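Local coordinates for protein 3-keto-5-aminohexanoate cleavage enzyme (Burkholderia xenovorans LB400, PDB 3E49) that probably catalyses zinc-dependent cleavage of 3-keto-5-aminohexanoate or a related beta-keto acid, using a TIM-barrel fold, at residues F196-F201 with V230-G235; A110-G115 with F169-Y174; R6-T11 with G251-V256; S177-L182 with R218-R223. One frame throughout, in Å; residues are numbered along the deposited sequence.

Contact 1: F196-F201 with V230-G235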
# COMPACT_ATOMS: atom_id res chain seq x y z
N PHE A 196 -6.65 -12.92 -18.59
CA PHE A 196 -6.84 -11.51 -18.99
C PHE A 196 -7.71 -10.85 -17.92
O PHE A 196 -8.92 -11.06 -17.83
CB PHE A 196 -7.45 -11.46 -20.38
CG PHE A 196 -7.52 -10.09 -20.99
CD1 PHE A 196 -6.53 -9.13 -20.78
CD2 PHE A 196 -8.56 -9.79 -21.88
CE1 PHE A 196 -6.60 -7.88 -21.40
CE2 PHE A 196 -8.63 -8.54 -22.49
CZ PHE A 196 -7.64 -7.59 -22.25
N VAL A 197 -7.04 -10.11 -17.05
CA VAL A 197 -7.70 -9.50 -15.88
C VAL A 197 -7.93 -8.02 -16.16
O VAL A 197 -6.98 -7.24 -16.33
CB VAL A 197 -6.89 -9.77 -14.60
CG1 VAL A 197 -7.54 -9.07 -13.43
CG2 VAL A 197 -6.72 -11.31 -14.31
N GLN A 198 -9.20 -7.66 -16.27
CA GLN A 198 -9.61 -6.31 -16.56
C GLN A 198 -10.11 -5.75 -15.23
O GLN A 198 -11.20 -6.10 -14.73
CB GLN A 198 -10.71 -6.26 -17.63
CG GLN A 198 -11.15 -4.86 -18.04
CD GLN A 198 -10.12 -4.23 -18.98
OE1 GLN A 198 -9.44 -3.28 -18.63
NE2 GLN A 198 -9.94 -4.83 -20.17
N THR A 199 -9.31 -4.91 -14.64
CA THR A 199 -9.67 -4.28 -13.34
C THR A 199 -10.45 -3.03 -13.65
O THR A 199 -9.96 -2.15 -14.37
CB THR A 199 -8.45 -3.99 -12.45
OG1 THR A 199 -7.53 -3.15 -13.13
CG2 THR A 199 -7.77 -5.30 -11.96
N VAL A 200 -11.68 -2.99 -13.10
CA VAL A 200 -12.70 -1.95 -13.37
C VAL A 200 -12.89 -1.02 -12.20
O VAL A 200 -13.31 -1.48 -11.13
CB VAL A 200 -14.09 -2.58 -13.67
CG1 VAL A 200 -15.13 -1.53 -14.04
CG2 VAL A 200 -13.94 -3.60 -14.88
N PHE A 201 -12.60 0.26 -12.41
CA PHE A 201 -12.67 1.27 -11.31
C PHE A 201 -13.69 2.32 -11.55
O PHE A 201 -13.88 2.76 -12.66
CB PHE A 201 -11.32 2.02 -11.20
CG PHE A 201 -10.14 1.11 -11.05
CD1 PHE A 201 -9.76 0.65 -9.82
CD2 PHE A 201 -9.44 0.66 -12.17
CE1 PHE A 201 -8.69 -0.24 -9.68
CE2 PHE A 201 -8.36 -0.22 -12.05
CZ PHE A 201 -8.00 -0.69 -10.79
N VAL A 230 -2.46 -11.24 -17.44
CA VAL A 230 -2.24 -10.07 -18.27
C VAL A 230 -3.22 -9.02 -17.74
O VAL A 230 -4.43 -9.23 -17.70
CB VAL A 230 -2.50 -10.38 -19.71
CG1 VAL A 230 -2.31 -9.12 -20.59
CG2 VAL A 230 -1.54 -11.51 -20.14
N TRP A 231 -2.69 -7.87 -17.37
CA TRP A 231 -3.48 -6.85 -16.71
C TRP A 231 -3.97 -5.75 -17.62
O TRP A 231 -3.20 -5.19 -18.41
CB TRP A 231 -2.59 -6.26 -15.63
CG TRP A 231 -3.26 -5.24 -14.77
CD1 TRP A 231 -4.58 -5.20 -14.42
CD2 TRP A 231 -2.61 -4.19 -14.05
NE1 TRP A 231 -4.79 -4.15 -13.54
CE2 TRP A 231 -3.60 -3.52 -13.31
CE3 TRP A 231 -1.29 -3.75 -13.96
CZ2 TRP A 231 -3.30 -2.42 -12.50
CZ3 TRP A 231 -1.00 -2.62 -13.17
CH2 TRP A 231 -2.00 -1.99 -12.46
N SER A 232 -5.26 -5.40 -17.49
CA SER A 232 -5.79 -4.28 -18.24
C SER A 232 -6.57 -3.43 -17.26
O SER A 232 -7.16 -3.91 -16.33
CB SER A 232 -6.69 -4.69 -19.39
OG SER A 232 -7.02 -3.59 -20.20
N ILE A 233 -6.55 -2.16 -17.54
CA ILE A 233 -7.21 -1.17 -16.71
C ILE A 233 -8.41 -0.56 -17.41
O ILE A 233 -8.31 -0.13 -18.58
CB ILE A 233 -6.21 -0.05 -16.40
CG1 ILE A 233 -5.12 -0.54 -15.40
CG2 ILE A 233 -6.95 1.10 -15.73
CD1 ILE A 233 -3.99 -1.35 -15.97
N LEU A 234 -9.54 -0.47 -16.68
CA LEU A 234 -10.73 0.17 -17.15
C LEU A 234 -11.14 1.19 -16.08
O LEU A 234 -11.52 0.80 -15.00
CB LEU A 234 -11.88 -0.82 -17.29
CG LEU A 234 -13.16 -0.40 -18.03
CD1 LEU A 234 -14.18 -1.55 -17.94
CD2 LEU A 234 -13.77 0.89 -17.50
N GLY A 235 -10.96 2.45 -16.37
CA GLY A 235 -11.46 3.51 -15.51
C GLY A 235 -12.74 4.06 -16.07
O GLY A 235 -12.77 4.49 -17.23
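Val200 and Leu234 lie side by side and point the same way, with Val200 CG2 3.7 Å from Leu234 CD1. On the same face of the sheet, nearer the start of both strands, the Phe196 ring leans across: its CE1 comes 3.8 Å from Ser232 CB, while Val230 O sits at the ring edge. The other face carries a second apolar group. Ile233 CD1 rides 3.4 Å above the centre of the Trp231 ring plane, and the CG2 branch of Ile233 lies 4.2 Å from Phe201 CE2, the two side chains crossing obliquely. These residues belong to two neighbouring parallel strands of a TIM barrel, the outer members of the beta-alpha-beta unit whose helix is 211-225. Val200, Leu234, Gln198 and Ser232 face the barrel interior, whereas Trp231, Ile233, Thr199 and Phe201 face the helical layer and meet Met217, Leu214 or Leu243 there. Polar contacts then close the joint. Val197 N donates to Val230 O, and Val197 O receives Ser232 N at 2.8 Å; the pattern repeats through Thr199 and ends at Phe201 N, 2.9 Å from Leu234 O. Thr199 places OG1 between its backbone N and carbonyl carbon (chi1 57°), where it accepts Trp231 NE1 at 2.9 Å, close to the indole plane and 156° at the hydrogen, which helps hold the indole, part of the 2-ethoxyethanol pocket, in its rotation. The same Thr199 OG1 gives a weak bond of 3.3 Å to Ser232 O.

Contact 2: A110-G115 with F169-Y174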
# COMPACT_ATOMS: atom_id res chain seq x y z
N ALA A 110 -14.64 -13.57 -24.49
CA ALA A 110 -15.93 -13.16 -23.97
C ALA A 110 -15.66 -12.49 -22.63
O ALA A 110 -14.71 -12.88 -21.93
CB ALA A 110 -16.85 -14.36 -23.79
N SER A 111 -16.47 -11.51 -22.25
CA SER A 111 -16.27 -10.86 -20.96
C SER A 111 -16.89 -11.76 -19.91
O SER A 111 -17.83 -12.50 -20.22
CB SER A 111 -16.89 -9.47 -20.95
OG SER A 111 -18.31 -9.56 -20.97
N LEU A 112 -16.38 -11.72 -18.68
CA LEU A 112 -16.91 -12.55 -17.59
C LEU A 112 -16.79 -11.72 -16.31
O LEU A 112 -15.67 -11.44 -15.84
CB LEU A 112 -16.15 -13.88 -17.48
CG LEU A 112 -16.48 -14.93 -16.39
CD1 LEU A 112 -17.93 -15.13 -16.16
CD2 LEU A 112 -15.85 -16.28 -16.71
N ASN A 113 -17.93 -11.27 -15.80
CA ASN A 113 -17.98 -10.50 -14.57
C ASN A 113 -17.70 -11.47 -13.42
O ASN A 113 -18.26 -12.55 -13.38
CB ASN A 113 -19.33 -9.81 -14.45
CG ASN A 113 -19.45 -8.93 -13.21
OD1 ASN A 113 -19.22 -9.37 -12.11
ND2 ASN A 113 -19.89 -7.71 -13.41
N MSE A 114 -16.85 -11.09 -12.45
CA MSE A 114 -16.41 -12.09 -11.48
C MSE A 114 -17.06 -12.16 -10.13
O MSE A 114 -16.50 -12.75 -9.21
CB MSE A 114 -14.87 -12.03 -11.35
CG MSE A 114 -14.15 -12.63 -12.55
SE MSE A 114 -14.54 -14.51 -12.81
CE MSE A 114 -14.14 -15.22 -11.24
N GLY A 115 -18.26 -11.62 -9.99
CA GLY A 115 -18.94 -11.70 -8.72
C GLY A 115 -20.22 -10.90 -8.77
O GLY A 115 -20.29 -9.91 -9.49
N PHE A 169 -11.39 -15.65 -21.72
CA PHE A 169 -12.14 -14.58 -21.07
C PHE A 169 -11.40 -13.33 -20.69
O PHE A 169 -10.23 -13.37 -20.34
CB PHE A 169 -12.78 -15.13 -19.81
CG PHE A 169 -13.65 -16.32 -20.06
CD1 PHE A 169 -14.95 -16.17 -20.51
CD2 PHE A 169 -13.15 -17.61 -19.88
CE1 PHE A 169 -15.75 -17.28 -20.76
CE2 PHE A 169 -13.95 -18.73 -20.14
CZ PHE A 169 -15.24 -18.56 -20.57
N GLU A 170 -12.15 -12.23 -20.78
CA GLU A 170 -11.75 -10.95 -20.24
C GLU A 170 -12.45 -10.99 -18.88
O GLU A 170 -13.67 -10.81 -18.82
CB GLU A 170 -12.25 -9.78 -21.11
CG GLU A 170 -11.96 -8.38 -20.54
CD GLU A 170 -12.74 -7.26 -21.21
OE1 GLU A 170 -13.74 -7.53 -21.90
OE2 GLU A 170 -12.39 -6.07 -21.01
N PHE A 171 -11.69 -11.28 -17.81
CA PHE A 171 -12.24 -11.34 -16.47
C PHE A 171 -12.38 -9.92 -15.94
O PHE A 171 -11.39 -9.22 -15.71
CB PHE A 171 -11.34 -12.18 -15.55
CG PHE A 171 -11.11 -13.61 -16.04
CD1 PHE A 171 -12.07 -14.59 -15.79
CD2 PHE A 171 -9.93 -13.96 -16.66
CE1 PHE A 171 -11.88 -15.89 -16.22
CE2 PHE A 171 -9.74 -15.26 -17.15
CZ PHE A 171 -10.72 -16.23 -16.89
N GLU A 172 -13.63 -9.49 -15.77
CA GLU A 172 -13.94 -8.15 -15.33
C GLU A 172 -14.02 -8.20 -13.83
O GLU A 172 -14.94 -8.79 -13.28
CB GLU A 172 -15.26 -7.68 -15.93
CG GLU A 172 -15.17 -7.48 -17.40
CD GLU A 172 -16.51 -7.10 -18.01
OE1 GLU A 172 -17.56 -7.64 -17.54
OE2 GLU A 172 -16.48 -6.29 -18.97
N CYS A 173 -13.01 -7.63 -13.20
CA CYS A 173 -12.91 -7.65 -11.74
C CYS A 173 -13.14 -6.24 -11.20
O CYS A 173 -12.32 -5.35 -11.39
CB CYS A 173 -11.56 -8.20 -11.33
SG CYS A 173 -11.25 -9.91 -11.98
N TYR A 174 -14.26 -6.04 -10.55
CA TYR A 174 -14.63 -4.72 -10.02
C TYR A 174 -14.20 -4.43 -8.60
O TYR A 174 -14.48 -3.33 -8.07
CB TYR A 174 -16.16 -4.58 -10.07
CG TYR A 174 -16.74 -4.63 -11.45
CD1 TYR A 174 -16.86 -5.84 -12.13
CD2 TYR A 174 -17.19 -3.48 -12.07
CE1 TYR A 174 -17.43 -5.89 -13.42
CE2 TYR A 174 -17.77 -3.52 -13.33
CZ TYR A 174 -17.87 -4.73 -14.00
OH TYR A 174 -18.44 -4.72 -15.24
O HOH W 1 -19.61 -6.73 -20.34
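Leu112 packs its CD2 methyl over one face of the Phe169 ring, 4.0 Å from the ring centroid and 16° off the normal, a CH-pi contact. The same methyl reaches Phe171 CE1 at 4.0 Å, so one branch serves both rings. Beside it the selenomethionine Met114, bent at chi2 and chi3, folds its SE to 3.9 Å from Phe171 CD1, an oblique Met-aromatic contact. This face is tight, covered by helices 152-163 and 176-187. Between the faces four backbone bonds hold the parallel strands, among them Glu172 N to Leu112 O at 2.8 Å. At the strand end, Asn113 OD1 takes the N-H of Gly115 at 3.2 Å in an Asx turn, while its amide lies across Tyr174, the two planes 20° apart.

The opposite face is looser and polar. Ser111 meets the carboxylate of Glu172 through CB, and a water lies 3.2 Å from Ser111 OG while giving only a weak bond to Glu172 OE2. Glu170 OE1 accepts a hydrogen bond from His50 ND1, and OE2 forms a salt bridge with Arg255. As His50 is a zinc ligand, Glu170 is a second-shell residue of the metal site within the TIM barrel.

Contact 3: R6-T11 with G251-V256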
# COMPACT_ATOMS: atom_id res chain seq x y z
N ARG A 6 6.62 -5.81 -24.31
CA ARG A 6 6.43 -4.47 -23.79
C ARG A 6 5.32 -3.76 -24.59
O ARG A 6 5.13 -2.55 -24.42
CB ARG A 6 7.73 -3.67 -23.86
CG ARG A 6 8.83 -4.13 -22.88
N LYS A 7 4.60 -4.48 -25.45
CA LYS A 7 3.55 -3.88 -26.27
C LYS A 7 2.26 -3.72 -25.47
O LYS A 7 1.91 -4.58 -24.65
CB LYS A 7 3.26 -4.74 -27.48
CG LYS A 7 4.46 -5.07 -28.30
CD LYS A 7 4.64 -4.18 -29.49
CE LYS A 7 5.73 -4.78 -30.38
NZ LYS A 7 5.52 -4.51 -31.83
N VAL A 8 1.56 -2.62 -25.72
CA VAL A 8 0.31 -2.34 -25.03
C VAL A 8 -0.92 -2.75 -25.81
O VAL A 8 -1.16 -2.26 -26.92
CB VAL A 8 0.21 -0.83 -24.73
CG1 VAL A 8 -0.98 -0.53 -23.86
CG2 VAL A 8 1.50 -0.38 -24.04
N ILE A 9 -1.71 -3.63 -25.20
CA ILE A 9 -2.97 -4.01 -25.78
C ILE A 9 -4.00 -2.97 -25.45
O ILE A 9 -4.31 -2.76 -24.27
CB ILE A 9 -3.50 -5.33 -25.20
CG1 ILE A 9 -2.51 -6.48 -25.44
CG2 ILE A 9 -4.90 -5.64 -25.80
CD1 ILE A 9 -2.77 -7.68 -24.57
N ILE A 10 -4.58 -2.36 -26.48
CA ILE A 10 -5.69 -1.42 -26.28
C ILE A 10 -7.00 -2.16 -26.57
O ILE A 10 -7.19 -2.70 -27.67
CB ILE A 10 -5.61 -0.23 -27.23
CG1 ILE A 10 -4.28 0.53 -27.03
CG2 ILE A 10 -6.86 0.61 -27.14
CD1 ILE A 10 -4.06 1.68 -27.98
N THR A 11 -7.86 -2.22 -25.56
CA THR A 11 -9.21 -2.74 -25.73
C THR A 11 -10.15 -1.54 -25.89
O THR A 11 -10.05 -0.54 -25.12
CB THR A 11 -9.67 -3.59 -24.57
OG1 THR A 11 -8.88 -4.79 -24.51
CG2 THR A 11 -11.17 -3.94 -24.73
N GLY A 251 3.54 -1.06 -17.18
CA GLY A 251 3.50 -2.31 -17.95
C GLY A 251 2.12 -2.90 -18.22
O GLY A 251 2.02 -3.95 -18.82
N ALA A 252 1.06 -2.23 -17.77
CA ALA A 252 -0.27 -2.77 -18.00
C ALA A 252 -0.82 -2.43 -19.41
O ALA A 252 -0.26 -1.61 -20.15
CB ALA A 252 -1.24 -2.23 -16.98
N ASN A 253 -1.95 -3.07 -19.71
CA ASN A 253 -2.69 -2.86 -20.93
C ASN A 253 -3.85 -1.96 -20.61
O ASN A 253 -4.11 -1.69 -19.45
CB ASN A 253 -3.08 -4.21 -21.48
CG ASN A 253 -1.86 -5.03 -21.75
OD1 ASN A 253 -1.08 -4.71 -22.66
ND2 ASN A 253 -1.63 -6.05 -20.92
N VAL A 254 -4.53 -1.45 -21.63
CA VAL A 254 -5.54 -0.40 -21.38
C VAL A 254 -6.89 -0.63 -22.07
O VAL A 254 -6.95 -1.18 -23.15
CB VAL A 254 -4.97 0.95 -21.85
CG1 VAL A 254 -3.67 1.29 -21.08
CG2 VAL A 254 -4.69 0.95 -23.40
N ARG A 255 -7.95 -0.12 -21.47
CA ARG A 255 -9.29 -0.23 -22.05
C ARG A 255 -9.90 1.14 -22.13
O ARG A 255 -9.88 1.88 -21.14
CB ARG A 255 -10.21 -1.17 -21.28
CG ARG A 255 -11.63 -1.18 -21.77
CD ARG A 255 -12.38 -2.33 -21.23
NE ARG A 255 -13.81 -2.08 -21.32
CZ ARG A 255 -14.76 -2.94 -20.99
NH1 ARG A 255 -14.47 -4.18 -20.65
NH2 ARG A 255 -16.01 -2.55 -21.04
N VAL A 256 -10.39 1.46 -23.32
CA VAL A 256 -11.10 2.71 -23.56
C VAL A 256 -12.47 2.37 -24.21
O VAL A 256 -12.80 1.20 -24.37
CB VAL A 256 -10.27 3.73 -24.38
CG1 VAL A 256 -8.97 4.09 -23.61
CG2 VAL A 256 -9.92 3.20 -25.78
O HOH W 2 -6.67 -4.20 -22.87
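Ile9 to Thr11 run parallel to Asn253 to Val256, with the backbone bonds starting at Val254 N to Ile9 O (3.0 Å), continuing through Thr11 N to Val254 O and finishing at Val256 N to Thr11 O (2.7 Å). One step earlier a side chain takes the place of the backbone acceptor: Asn253 OD1 receives Ile9 N at 2.8 Å, nearly straight at 174°, though the donor stands 29° out of the amide plane. Asn253 sets CG anti to its carbonyl carbon (chi1 -59°), which lays the amide obliquely across CB and CG1 of Ile9, while ND2 donates to Trp231 O. The amide therefore links strand 253-256 to the residue leading into strand 10-13 and to Trp231 of strand 229-235. On the face turned to the helices, Val254 CG2 lies 3.7 Å from Ile10 CG1, the two side chains pointing the same way, and also touches Val8 CG1 at 4.0 Å. Facing the barrel interior, Thr11 CG2 rests on the aliphatic part of Arg255, 4.0 Å from CD. Thr11 OG1 shares a water at 2.8 Å, and that water donates to Val254 O. The extended Arg255 carries its guanidinium onward to a salt bridge with Asp260 and to the carboxylate of Glu170, beside the zinc ligand His50. Gly251 ends helix 240-248 as the C-prime residue of a Schellman motif, and the chain turns from there into the strand. This pairing of first and last barrel strands closes the TIM barrel: strand 10-13 has strand 48-54 as its other neighbour, strand 253-256 has 229-235, and helix 273-286 packs on Val8, Ile10 and Val256.

Contact 4: S177-L182 with R218-R223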
# COMPACT_ATOMS: atom_id res chain seq x y z
N SER A 177 -12.46 -8.70 -4.06
CA SER A 177 -13.16 -9.99 -3.92
C SER A 177 -13.20 -10.71 -5.24
O SER A 177 -13.12 -11.94 -5.26
CB SER A 177 -14.57 -9.81 -3.38
OG SER A 177 -15.33 -9.02 -4.24
N HIS A 178 -13.26 -9.95 -6.34
CA HIS A 178 -13.30 -10.58 -7.70
C HIS A 178 -12.02 -11.28 -8.09
O HIS A 178 -12.06 -12.31 -8.82
CB HIS A 178 -13.69 -9.55 -8.74
CG HIS A 178 -15.13 -9.13 -8.66
ND1 HIS A 178 -15.76 -8.41 -9.65
CD2 HIS A 178 -16.07 -9.35 -7.71
CE1 HIS A 178 -17.01 -8.20 -9.32
NE2 HIS A 178 -17.23 -8.76 -8.14
N LEU A 179 -10.88 -10.72 -7.68
CA LEU A 179 -9.58 -11.33 -7.92
C LEU A 179 -9.47 -12.60 -7.10
O LEU A 179 -8.98 -13.61 -7.56
CB LEU A 179 -8.45 -10.38 -7.59
CG LEU A 179 -8.37 -9.09 -8.41
CD1 LEU A 179 -7.27 -8.17 -7.77
CD2 LEU A 179 -8.13 -9.39 -9.91
N TYR A 180 -9.92 -12.53 -5.86
CA TYR A 180 -9.96 -13.72 -5.02
C TYR A 180 -10.93 -14.78 -5.57
O TYR A 180 -10.66 -15.99 -5.52
CB TYR A 180 -10.28 -13.36 -3.61
CG TYR A 180 -9.10 -12.87 -2.82
CD1 TYR A 180 -8.14 -13.78 -2.33
CD2 TYR A 180 -8.96 -11.52 -2.45
CE1 TYR A 180 -7.07 -13.35 -1.55
CE2 TYR A 180 -7.90 -11.10 -1.67
CZ TYR A 180 -6.97 -12.02 -1.20
OH TYR A 180 -5.94 -11.57 -0.43
N ASN A 181 -12.04 -14.33 -6.14
CA ASN A 181 -13.01 -15.29 -6.70
C ASN A 181 -12.34 -15.97 -7.90
O ASN A 181 -12.43 -17.18 -8.04
CB ASN A 181 -14.31 -14.63 -7.12
CG ASN A 181 -15.13 -14.12 -5.99
OD1 ASN A 181 -14.91 -14.48 -4.85
ND2 ASN A 181 -16.13 -13.33 -6.31
N LEU A 182 -11.60 -15.21 -8.73
CA LEU A 182 -10.90 -15.80 -9.87
C LEU A 182 -9.86 -16.79 -9.37
O LEU A 182 -9.72 -17.86 -9.95
CB LEU A 182 -10.23 -14.74 -10.76
CG LEU A 182 -9.43 -15.15 -11.99
CD1 LEU A 182 -10.23 -15.98 -12.96
CD2 LEU A 182 -8.86 -13.89 -12.67
N ARG A 218 -3.48 -4.26 -8.37
CA ARG A 218 -2.27 -4.87 -8.96
C ARG A 218 -1.52 -5.75 -7.97
O ARG A 218 -1.05 -6.83 -8.29
CB ARG A 218 -1.30 -3.81 -9.44
CG ARG A 218 -0.15 -4.47 -10.17
CD ARG A 218 1.05 -3.58 -10.24
NE ARG A 218 2.08 -4.36 -10.90
CZ ARG A 218 3.22 -3.88 -11.37
NH1 ARG A 218 3.51 -2.60 -11.31
NH2 ARG A 218 4.07 -4.71 -11.97
N ARG A 219 -1.35 -5.26 -6.75
CA ARG A 219 -0.63 -6.01 -5.73
C ARG A 219 -1.32 -7.35 -5.46
O ARG A 219 -0.65 -8.39 -5.29
CB ARG A 219 -0.72 -5.08 -4.46
CG ARG A 219 -0.14 -5.43 -3.21
CD ARG A 219 -0.68 -4.39 -2.22
NE ARG A 219 -0.22 -3.04 -2.54
CZ ARG A 219 -0.92 -1.93 -2.27
NH1 ARG A 219 -2.13 -2.00 -1.78
NH2 ARG A 219 -0.43 -0.75 -2.60
N THR A 220 -2.66 -7.34 -5.47
CA THR A 220 -3.45 -8.52 -5.14
C THR A 220 -3.25 -9.52 -6.27
O THR A 220 -2.95 -10.66 -6.00
CB THR A 220 -4.86 -8.23 -5.06
OG1 THR A 220 -5.01 -7.29 -3.94
CG2 THR A 220 -5.72 -9.47 -4.73
N ALA A 221 -3.47 -8.99 -7.44
CA ALA A 221 -3.32 -9.86 -8.68
C ALA A 221 -1.91 -10.39 -8.75
O ALA A 221 -1.71 -11.60 -9.06
CB ALA A 221 -3.69 -9.06 -9.89
N ASP A 222 -0.91 -9.54 -8.56
CA ASP A 222 0.48 -10.02 -8.62
C ASP A 222 0.71 -11.18 -7.66
O ASP A 222 1.34 -12.18 -7.99
CB ASP A 222 1.49 -8.92 -8.29
CG ASP A 222 1.69 -7.92 -9.39
OD1 ASP A 222 1.24 -8.16 -10.52
OD2 ASP A 222 2.30 -6.85 -9.13
N ARG A 223 0.17 -11.04 -6.46
CA ARG A 223 0.33 -12.08 -5.46
C ARG A 223 -0.44 -13.36 -5.77
O ARG A 223 0.07 -14.45 -5.53
CB ARG A 223 -0.12 -11.58 -4.10
CG ARG A 223 0.27 -12.56 -3.01
CD ARG A 223 -0.07 -12.03 -1.63
NE ARG A 223 -1.50 -11.92 -1.44
CZ ARG A 223 -2.20 -10.79 -1.41
NH1 ARG A 223 -1.65 -9.59 -1.56
NH2 ARG A 223 -3.50 -10.88 -1.22
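Leu179 pushes its CD1 methyl into helix 211-225, 3.6 Å from Thr220 CB and 3.9 Å from Ala221 N. This is side-by-side packing of two outer helices of the TIM barrel, with strand 195-201 between them in the chain. The short axes run 11° from parallel and 9.9 Å apart. Thr220 offers CG2 as well: it lies 4.1 Å from Tyr180 CE2, the two side chains crossing at about a right angle. On the outer side Tyr180 OH comes 2.7 Å from Arg223 NH2, meeting the guanidinium at its edge with ring and guanidinium planes 44° apart. The bend of Arg223 at chi3 (66°) brings NH2 within reach of Tyr180 OH.

Outside this first shell, Leu179 also rests on Val197 of the barrel wall and on Met217 and Leu224. Tyr180 OH has a hydrogen bond to Asp213 of a second subunit, and His210 of that same second subunit packs on Arg223, so the outer side of the helix pair belongs to a subunit interface. On the far flank Arg218, of the 2-ethoxyethanol pocket, forms a salt bridge with Asp222 whose hydrogen bond is weak. Thr220 keeps its hydroxyl on its own helix, OG1 bonded to His216 O.

How the contacts relate
Contacts 1, 2 and 3 are buried strand pairs of one barrel, while contact 4 joins two helices outside it, about 18 Å from the chain centre and against another subunit. Contacts 1 and 2 meet where strands 168-173 and 195-201 pair through Phe171 and Gln198; contacts 1 and 3 meet where Trp231 O and Ile233 O accept Asn253 N and Arg255 N. Contacts 2 and 3, about 17 Å apart between centres, meet across the interior by charge, near the zinc. Contact 4 relies on apolar methyls and a polar outer pair rather than backbone bonds; Leu179 and Leu182 press on Val197 of contact 1.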